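Local coordinates for protein putative pyridoxamine 5-phosphate-dependent dehydrase, Wbdk (Escherichia coli, PDB 2GMS) that removes the C3'-hydroxyl group from GDP-4-keto-6-deoxy-D-mannose, using a vitamin B6 cofactor, in the biosynthesis of the O-antigen sugar L-colitose, at residues 113-118 and 138-143; 160-165 and 173-178; 179-184 and 200-205. All coordinates share one frame; numbering follows the deposited sequence.

Interaction 1 of 3, residues 113-118 and 138-143; sequences TLNIDI and LGNPNN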
# COMPACT_ATOMS: atom_id res chain seq x y z
N THR A 113 -1.24 -30.99 -10.35
CA THR A 113 -0.25 -29.92 -10.17
C THR A 113 -0.77 -28.76 -9.32
O THR A 113 -0.00 -27.99 -8.76
CB THR A 113 0.13 -29.32 -11.55
OG1 THR A 113 -1.03 -28.78 -12.14
CG2 THR A 113 0.71 -30.40 -12.46
N LEU A 114 -2.10 -28.62 -9.30
CA LEU A 114 -2.74 -27.55 -8.58
C LEU A 114 -2.62 -26.20 -9.32
O LEU A 114 -3.11 -25.17 -8.87
CB LEU A 114 -2.31 -27.46 -7.09
CG LEU A 114 -2.47 -28.74 -6.26
CD1 LEU A 114 -2.27 -28.44 -4.78
CD2 LEU A 114 -3.89 -29.27 -6.42
N ASN A 115 -1.96 -26.22 -10.46
CA ASN A 115 -1.80 -25.03 -11.29
C ASN A 115 -2.90 -25.02 -12.34
O ASN A 115 -3.68 -25.96 -12.38
CB ASN A 115 -0.40 -24.96 -11.93
CG ASN A 115 0.63 -24.57 -10.90
OD1 ASN A 115 0.32 -23.69 -10.08
ND2 ASN A 115 1.81 -25.20 -10.91
N ILE A 116 -2.98 -23.96 -13.15
CA ILE A 116 -4.02 -23.87 -14.18
C ILE A 116 -4.05 -25.09 -15.12
O ILE A 116 -3.01 -25.60 -15.54
CB ILE A 116 -3.91 -22.52 -14.93
CG1 ILE A 116 -5.22 -22.15 -15.63
CG2 ILE A 116 -2.74 -22.53 -15.90
CD1 ILE A 116 -5.26 -20.69 -16.08
N ASP A 117 -5.24 -25.60 -15.41
CA ASP A 117 -5.40 -26.76 -16.27
C ASP A 117 -5.03 -26.37 -17.69
O ASP A 117 -5.67 -25.52 -18.30
CB ASP A 117 -6.81 -27.34 -16.15
CG ASP A 117 -7.00 -28.67 -16.82
OD1 ASP A 117 -6.37 -29.67 -16.55
OD2 ASP A 117 -7.92 -28.63 -17.72
N ILE A 118 -3.97 -26.98 -18.19
CA ILE A 118 -3.47 -26.69 -19.52
C ILE A 118 -4.48 -26.98 -20.62
O ILE A 118 -4.63 -26.18 -21.54
CB ILE A 118 -2.21 -27.48 -19.81
CG1 ILE A 118 -1.03 -26.96 -18.98
CG2 ILE A 118 -1.90 -27.43 -21.31
CD1 ILE A 118 -0.69 -25.49 -19.23
N LEU A 138 1.99 -23.03 -4.50
CA LEU A 138 2.69 -23.75 -3.46
C LEU A 138 4.14 -24.09 -3.74
O LEU A 138 4.64 -25.02 -3.15
CB LEU A 138 1.94 -25.05 -3.16
CG LEU A 138 0.54 -24.85 -2.56
CD1 LEU A 138 0.01 -26.21 -2.11
CD2 LEU A 138 0.54 -23.90 -1.37
N GLY A 139 4.78 -23.34 -4.61
CA GLY A 139 6.16 -23.59 -4.92
C GLY A 139 6.32 -24.22 -6.28
O GLY A 139 7.42 -24.29 -6.81
N ASN A 140 5.20 -24.68 -6.84
CA ASN A 140 5.16 -25.40 -8.12
C ASN A 140 4.95 -24.54 -9.36
O ASN A 140 3.91 -23.94 -9.56
CB ASN A 140 4.10 -26.53 -8.06
CG ASN A 140 4.31 -27.67 -9.04
OD1 ASN A 140 5.44 -28.03 -9.40
ND2 ASN A 140 3.19 -28.27 -9.45
N PRO A 141 5.95 -24.52 -10.23
CA PRO A 141 5.85 -23.73 -11.45
C PRO A 141 4.85 -24.31 -12.44
O PRO A 141 4.52 -25.49 -12.45
CB PRO A 141 7.23 -23.81 -12.10
CG PRO A 141 7.95 -25.00 -11.47
CD PRO A 141 7.22 -25.31 -10.17
N ASN A 142 4.39 -23.42 -13.31
CA ASN A 142 3.51 -23.83 -14.36
C ASN A 142 4.42 -24.34 -15.49
O ASN A 142 5.59 -24.02 -15.55
CB ASN A 142 2.72 -22.63 -14.90
CG ASN A 142 1.54 -22.22 -14.01
OD1 ASN A 142 0.38 -22.49 -14.35
ND2 ASN A 142 1.82 -21.54 -12.89
N ASN A 143 3.87 -25.14 -16.36
CA ASN A 143 4.63 -25.61 -17.48
C ASN A 143 4.55 -24.52 -18.53
O ASN A 143 3.62 -24.49 -19.34
CB ASN A 143 4.02 -26.88 -18.06
CG ASN A 143 4.88 -27.43 -19.17
OD1 ASN A 143 5.39 -26.70 -20.04
ND2 ASN A 143 5.06 -28.74 -19.11
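The side-chain amide nitrogen of Asn115 reaches across to the 138-143 loop, where ND2 donates to the backbone O of Asn140 at 2.8 Å. It arrives from above the carbonyl plane, 60° out of it, and ND2 also lies 3.1 Å from the backbone O of Pro141. The return bond is longer but better directed: Asn140 ND2 gives a hydrogen to Thr113 O at 3.3 Å, in the carbonyl plane and on a lone pair, with Thr113 O also lying almost in the amide plane of the donor. Asn142 comes at Asn115 in another manner, its amide stacked on that of Asn115 with the two planes 27° apart. This places Asn142 OD1 3.5 Å from Asn115 CB, and equally near the CG2 branch of Ile116. At one end of the contact the methyl groups Leu114 CD1 and Leu138 CD1 meet at 4.2 Å.

Further bonds fix the three amides. Asn115 OD1 accepts from the backbone N of Leu137, Asn142 ND2 donates to Asn136 OD1 and Val135 O, and Asn140 OD1 takes the backbone N of Thr298. Thr113 OG1, placed between its own backbone N and carbonyl carbon (chi1 61°), accepts from the N of Asn115 and closes an ST turn that presents the asparagine to the other loop. Asp117 and Asn143 N-cap helices 118-124 and 144-151. This largely buried contact thus joins two loops that follow parallel strands 103-107 and 129-135, at the strand-to-helix connections of the large sheet of an aspartate aminotransferase-like fold.

Interaction 2 of 3, residues 160-165 and 173-178; sequences EDNCES and KCAGTF. With P0P ([4-(dihydroxymethyl)-5-hydroxy-6-methylpyridin-3-yl]methyl dihydrogen phosphate), chain D.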
# COMPACT_ATOMS: atom_id res chain seq x y z
N GLU A 160 2.94 -13.32 -14.11
CA GLU A 160 3.12 -14.29 -13.05
C GLU A 160 2.98 -13.74 -11.64
O GLU A 160 3.63 -12.77 -11.25
CB GLU A 160 4.52 -14.93 -13.05
CG GLU A 160 4.84 -15.89 -14.20
CD GLU A 160 6.24 -16.42 -14.06
OE1 GLU A 160 6.50 -17.33 -13.28
OE2 GLU A 160 7.12 -15.79 -14.80
N ASP A 161 2.15 -14.42 -10.86
CA ASP A 161 2.06 -14.12 -9.45
C ASP A 161 2.94 -15.24 -8.87
O ASP A 161 2.54 -16.42 -8.86
CB ASP A 161 0.63 -14.18 -8.88
CG ASP A 161 0.59 -14.04 -7.38
OD1 ASP A 161 1.54 -14.34 -6.65
OD2 ASP A 161 -0.57 -13.58 -6.92
N ASN A 162 4.17 -14.89 -8.46
CA ASN A 162 5.13 -15.85 -7.93
C ASN A 162 5.31 -15.72 -6.41
O ASN A 162 6.37 -16.07 -5.87
CB ASN A 162 6.50 -15.71 -8.62
CG ASN A 162 7.32 -16.99 -8.53
OD1 ASN A 162 6.77 -18.06 -8.77
ND2 ASN A 162 8.60 -16.89 -8.16
N CYS A 163 4.26 -15.22 -5.75
CA CYS A 163 4.26 -15.01 -4.31
C CYS A 163 4.47 -16.25 -3.45
O CYS A 163 4.80 -16.11 -2.29
CB CYS A 163 3.07 -14.15 -3.82
SG CYS A 163 3.26 -12.46 -4.44
N GLU A 164 4.28 -17.45 -4.00
CA GLU A 164 4.47 -18.70 -3.25
C GLU A 164 5.60 -19.57 -3.79
O GLU A 164 5.93 -20.61 -3.20
CB GLU A 164 3.22 -19.60 -3.29
CG GLU A 164 2.01 -18.93 -2.57
CD GLU A 164 0.72 -19.69 -2.75
OE1 GLU A 164 0.65 -20.77 -3.34
OE2 GLU A 164 -0.32 -19.08 -2.23
N SER A 165 6.17 -19.16 -4.92
CA SER A 165 7.18 -19.99 -5.54
C SER A 165 8.56 -19.39 -5.76
O SER A 165 9.30 -19.76 -6.67
CB SER A 165 6.60 -20.71 -6.75
OG SER A 165 5.36 -21.31 -6.42
N LYS A 173 15.07 -22.15 -15.81
CA LYS A 173 14.75 -20.73 -15.71
C LYS A 173 13.92 -20.49 -14.47
O LYS A 173 13.06 -21.29 -14.13
CB LYS A 173 14.04 -20.26 -16.97
CG LYS A 173 13.88 -18.76 -17.05
CD LYS A 173 13.28 -18.31 -18.38
CE LYS A 173 13.07 -16.79 -18.47
NZ LYS A 173 14.20 -15.98 -17.97
N CYS A 174 14.20 -19.39 -13.80
CA CYS A 174 13.51 -19.06 -12.57
C CYS A 174 12.09 -18.61 -12.75
O CYS A 174 11.83 -17.69 -13.53
CB CYS A 174 14.19 -17.91 -11.83
SG CYS A 174 15.73 -18.40 -11.03
N ALA A 175 11.20 -19.21 -11.96
CA ALA A 175 9.81 -18.83 -11.95
C ALA A 175 9.77 -17.34 -11.57
O ALA A 175 10.53 -16.89 -10.72
CB ALA A 175 9.08 -19.66 -10.89
N GLY A 176 8.90 -16.57 -12.20
CA GLY A 176 8.74 -15.14 -11.95
C GLY A 176 9.36 -14.34 -13.08
O GLY A 176 9.06 -13.16 -13.25
N THR A 177 10.21 -15.02 -13.86
CA THR A 177 10.94 -14.39 -14.96
C THR A 177 10.41 -14.75 -16.30
O THR A 177 10.90 -14.24 -17.30
CB THR A 177 12.47 -14.67 -14.96
OG1 THR A 177 12.70 -16.04 -15.20
CG2 THR A 177 13.09 -14.28 -13.63
N PHE A 178 9.43 -15.63 -16.32
CA PHE A 178 8.86 -16.04 -17.57
C PHE A 178 7.94 -14.98 -18.15
O PHE A 178 7.95 -14.72 -19.36
CB PHE A 178 8.09 -17.36 -17.45
CG PHE A 178 9.00 -18.51 -17.19
CD1 PHE A 178 9.39 -18.88 -15.90
CD2 PHE A 178 9.53 -19.24 -18.25
CE1 PHE A 178 10.24 -19.97 -15.67
CE2 PHE A 178 10.38 -20.33 -18.05
CZ PHE A 178 10.74 -20.70 -16.75
O3 P0P D . -0.04 -16.48 -1.87
N1 P0P D . -0.48 -13.78 -4.15
C2 P0P D . -0.41 -15.02 -3.69
C2A P0P D . -0.61 -16.20 -4.61
C3 P0P D . -0.14 -15.23 -2.37
C4 P0P D . 0.05 -14.13 -1.53
C4A P0P D . 0.39 -14.39 -0.08
O4A P0P D . 0.83 -15.71 0.08
O4B P0P D . -0.72 -14.18 0.74
C5 P0P D . -0.11 -12.81 -2.00
C6 P0P D . -0.32 -12.72 -3.36
C5A P0P D . 0.20 -11.83 -1.11
O4P P0P D . 1.42 -11.43 -0.68
P P0P D . 1.35 -10.51 0.62
O1P P0P D . 0.78 -11.35 1.70
O2P P0P D . 2.89 -10.15 0.95
O3P P0P D . 0.49 -9.17 0.42
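Glu160 starts with CG beside its backbone N (chi1 -70°) and runs on fully extended at chi2, which carries its carboxylate into the turn formed by residues 174-177. Asn162 instead swings CG away from its own N (chi1 -157°), laying its amide against Ala175, with OD1 3.5 Å from the methyl CB.

The carboxylate meets the backbone of the turn. Gly176 N donates to Glu160 OE1 at 2.7 Å, coming from above the carboxylate plane by 36°, while Phe178 N makes a weak, bent bond to OE2 at 2.8 Å. That same oxygen lies at the edge of the Phe178 ring, near its plane. Beyond the two segments, OE2 accepts from Gly179 N and OE1 from Asn136 ND2; both oxygens of this buried acid are therefore engaged, which would favour its ionised form. Asn136 ND2 is shared with Asn162 OD1, linking the two side chains that face the turn.

Residues 174-177 form a type II beta turn, with glycine at its third position. Thr177 N donates to Cys174 O and closes the turn, and the Thr177 hydroxyl also approaches that oxygen. Lys173 NZ bonds to Thr177 OG1, and its CD rests over one face of Phe178, toward the rim.

The opposite flank of 160-165 serves the cofactor. Asp161 OD2 lies 2.8 Å from the pyridine N1, and is also held by Thr93 and Asn62; its OD1 receives Cys163 N in an Asx turn. Glu164 OE2 accepts from the cofactor O3 at 2.6 Å. An aspartate beside the pyridine nitrogen, near the end of a central strand, is the hallmark of the cofactor site in fold-type I vitamin B6 enzymes.

Interaction 3 of 3, residues 179-184 and 200-205; sequences GLMGTF and IVTDDE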
# COMPACT_ATOMS: atom_id res chain seq x y z
N GLY A 179 7.11 -14.37 -17.29
CA GLY A 179 6.17 -13.36 -17.77
C GLY A 179 6.75 -11.96 -17.93
O GLY A 179 7.84 -11.66 -17.46
N LEU A 180 5.98 -11.09 -18.60
CA LEU A 180 6.43 -9.71 -18.77
C LEU A 180 6.84 -9.17 -17.41
O LEU A 180 7.81 -8.42 -17.27
CB LEU A 180 5.33 -8.83 -19.41
CG LEU A 180 5.65 -7.34 -19.51
CD1 LEU A 180 6.77 -7.10 -20.51
CD2 LEU A 180 4.38 -6.62 -19.97
N MET A 181 6.09 -9.56 -16.38
CA MET A 181 6.39 -9.18 -15.03
C MET A 181 6.12 -10.39 -14.18
O MET A 181 5.36 -11.28 -14.57
CB MET A 181 5.49 -8.03 -14.54
CG MET A 181 6.01 -6.64 -14.86
SD MET A 181 4.85 -5.31 -14.44
CE MET A 181 3.65 -5.39 -15.79
N GLY A 182 6.75 -10.41 -13.02
CA GLY A 182 6.56 -11.46 -12.05
C GLY A 182 6.49 -10.86 -10.64
O GLY A 182 7.26 -9.95 -10.31
N THR A 183 5.58 -11.36 -9.78
CA THR A 183 5.53 -10.82 -8.41
C THR A 183 6.00 -11.84 -7.37
O THR A 183 5.85 -13.05 -7.58
CB THR A 183 4.17 -10.22 -8.01
OG1 THR A 183 3.25 -11.28 -8.07
CG2 THR A 183 3.75 -9.07 -8.95
N PHE A 184 6.54 -11.32 -6.27
CA PHE A 184 7.06 -12.09 -5.14
C PHE A 184 6.62 -11.46 -3.82
O PHE A 184 6.30 -10.26 -3.74
CB PHE A 184 8.61 -12.14 -5.11
CG PHE A 184 9.26 -12.74 -6.33
CD1 PHE A 184 9.27 -12.06 -7.56
CD2 PHE A 184 9.92 -13.97 -6.25
CE1 PHE A 184 9.87 -12.61 -8.70
CE2 PHE A 184 10.54 -14.53 -7.37
CZ PHE A 184 10.51 -13.84 -8.59
N ILE A 200 8.67 -6.85 -7.66
CA ILE A 200 8.27 -7.06 -9.03
C ILE A 200 9.54 -7.16 -9.86
O ILE A 200 10.46 -6.35 -9.74
CB ILE A 200 7.41 -5.93 -9.60
CG1 ILE A 200 6.27 -5.61 -8.64
CG2 ILE A 200 6.84 -6.39 -10.95
CD1 ILE A 200 5.74 -4.20 -8.80
N VAL A 201 9.61 -8.15 -10.73
CA VAL A 201 10.77 -8.23 -11.59
C VAL A 201 10.29 -8.02 -13.02
O VAL A 201 9.11 -8.27 -13.33
CB VAL A 201 11.61 -9.51 -11.46
CG1 VAL A 201 12.17 -9.68 -10.06
CG2 VAL A 201 10.82 -10.74 -11.91
N THR A 202 11.17 -7.54 -13.88
CA THR A 202 10.85 -7.33 -15.28
C THR A 202 12.13 -7.14 -16.07
O THR A 202 13.17 -6.80 -15.53
CB THR A 202 9.88 -6.12 -15.50
OG1 THR A 202 9.42 -6.10 -16.83
CG2 THR A 202 10.54 -4.78 -15.15
N ASP A 203 12.05 -7.38 -17.37
CA ASP A 203 13.17 -7.15 -18.25
C ASP A 203 12.88 -5.93 -19.13
O ASP A 203 13.73 -5.49 -19.88
CB ASP A 203 13.53 -8.38 -19.09
CG ASP A 203 14.18 -9.44 -18.24
OD1 ASP A 203 14.95 -9.22 -17.32
OD2 ASP A 203 13.83 -10.64 -18.58
N ASP A 204 11.67 -5.38 -19.02
CA ASP A 204 11.25 -4.24 -19.79
C ASP A 204 11.59 -2.90 -19.12
O ASP A 204 11.12 -2.59 -18.04
CB ASP A 204 9.74 -4.32 -20.03
CG ASP A 204 9.32 -3.42 -21.16
OD1 ASP A 204 9.01 -3.83 -22.24
OD2 ASP A 204 9.36 -2.15 -20.87
N GLU A 205 12.41 -2.09 -19.79
CA GLU A 205 12.82 -0.81 -19.23
C GLU A 205 11.71 0.18 -19.05
O GLU A 205 11.68 0.93 -18.07
CB GLU A 205 13.92 -0.15 -20.06
CG GLU A 205 14.66 0.90 -19.24
CD GLU A 205 15.73 1.55 -20.06
OE1 GLU A 205 15.86 1.32 -21.26
OE2 GLU A 205 16.53 2.34 -19.38
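Three hydrogen bonds join residues 179-184 to 200-205. Val201 N donates to Gly182 O at 3.0 Å and Gly182 N returns to Val201 O at 3.2 Å, making Gly182 and Val201 an antiparallel hydrogen-bonded pair. The third uses a side chain: Thr202 OG1 donates to Leu180 O at 2.9 Å, arriving nearly along the C=O axis at a C=O...donor angle of 162°. With OG1 turned away from its own backbone N (chi1 -170°), the threonine hydroxyl also accepts from Asp204 N in an ST turn. One hydroxyl thus ties the end of strand 198-202 to the backbone leading into strand 181-185 and shapes the bend toward helix 205-214, whose start is N-capped by Asp204 OD2 at Ile207 N.

The carbonyls of the pair have further company, for Met181 CA and Ile200 CA make C-H...O contacts with Val201 O and Gly182 O respectively.

On the face carrying Met181, Thr183, Ile200 and Thr202, the Met181 chain runs side by side with both Ile200 and Thr202; Met181 CG is 4.0 Å from Ile200 CG2. Helices 58-68 and 205-214 cover this face through Met65, Ala61, Ile207 and Leu211, and Asn62 OD1 of the former is bonded to Thr183 OG1. On the other face Val201 CG2 touches the edge of the Phe184 ring, near its plane, 3.8 Å from CE1. Gly182, lacking a side chain, leaves that approach to the valine and the ring, and Phe43 meets Phe184 edge-to-face.

Main-chain bonding is therefore reinforced by one bifunctional hydroxyl. The pair lies inside the large sheet, next to strand 157-161, which leads to the cofactor site, and the buried side chains and covering helices probably shield its bonds from water.

Overall arrangement
Interaction 2 holds Asp161, Cys163 and Glu164 of the cofactor pocket, while the side chains of Leu138 (interaction 1) and Thr183 (interaction 3) come within about 7 and 6 Å of the cofactor. Interactions 1 and 2, with centres 11 Å apart, touch directly: Leu138 N donates, probably, to Glu164 OE1 at 2.9 Å, so the 138-143 loop backs the glutamate that binds the cofactor hydroxyl. Interactions 2 and 3 lie closer, 9 Å between centres, through neighbouring strands 157-161 and 181-185; Glu160 O and Thr183 N are 2.8 Å apart. Interactions 1 and 3 do not touch. Ser59, Ser185 and Gly58 of the same chain and Asn250 of the second subunit add hydrogen bonds to the cofactor.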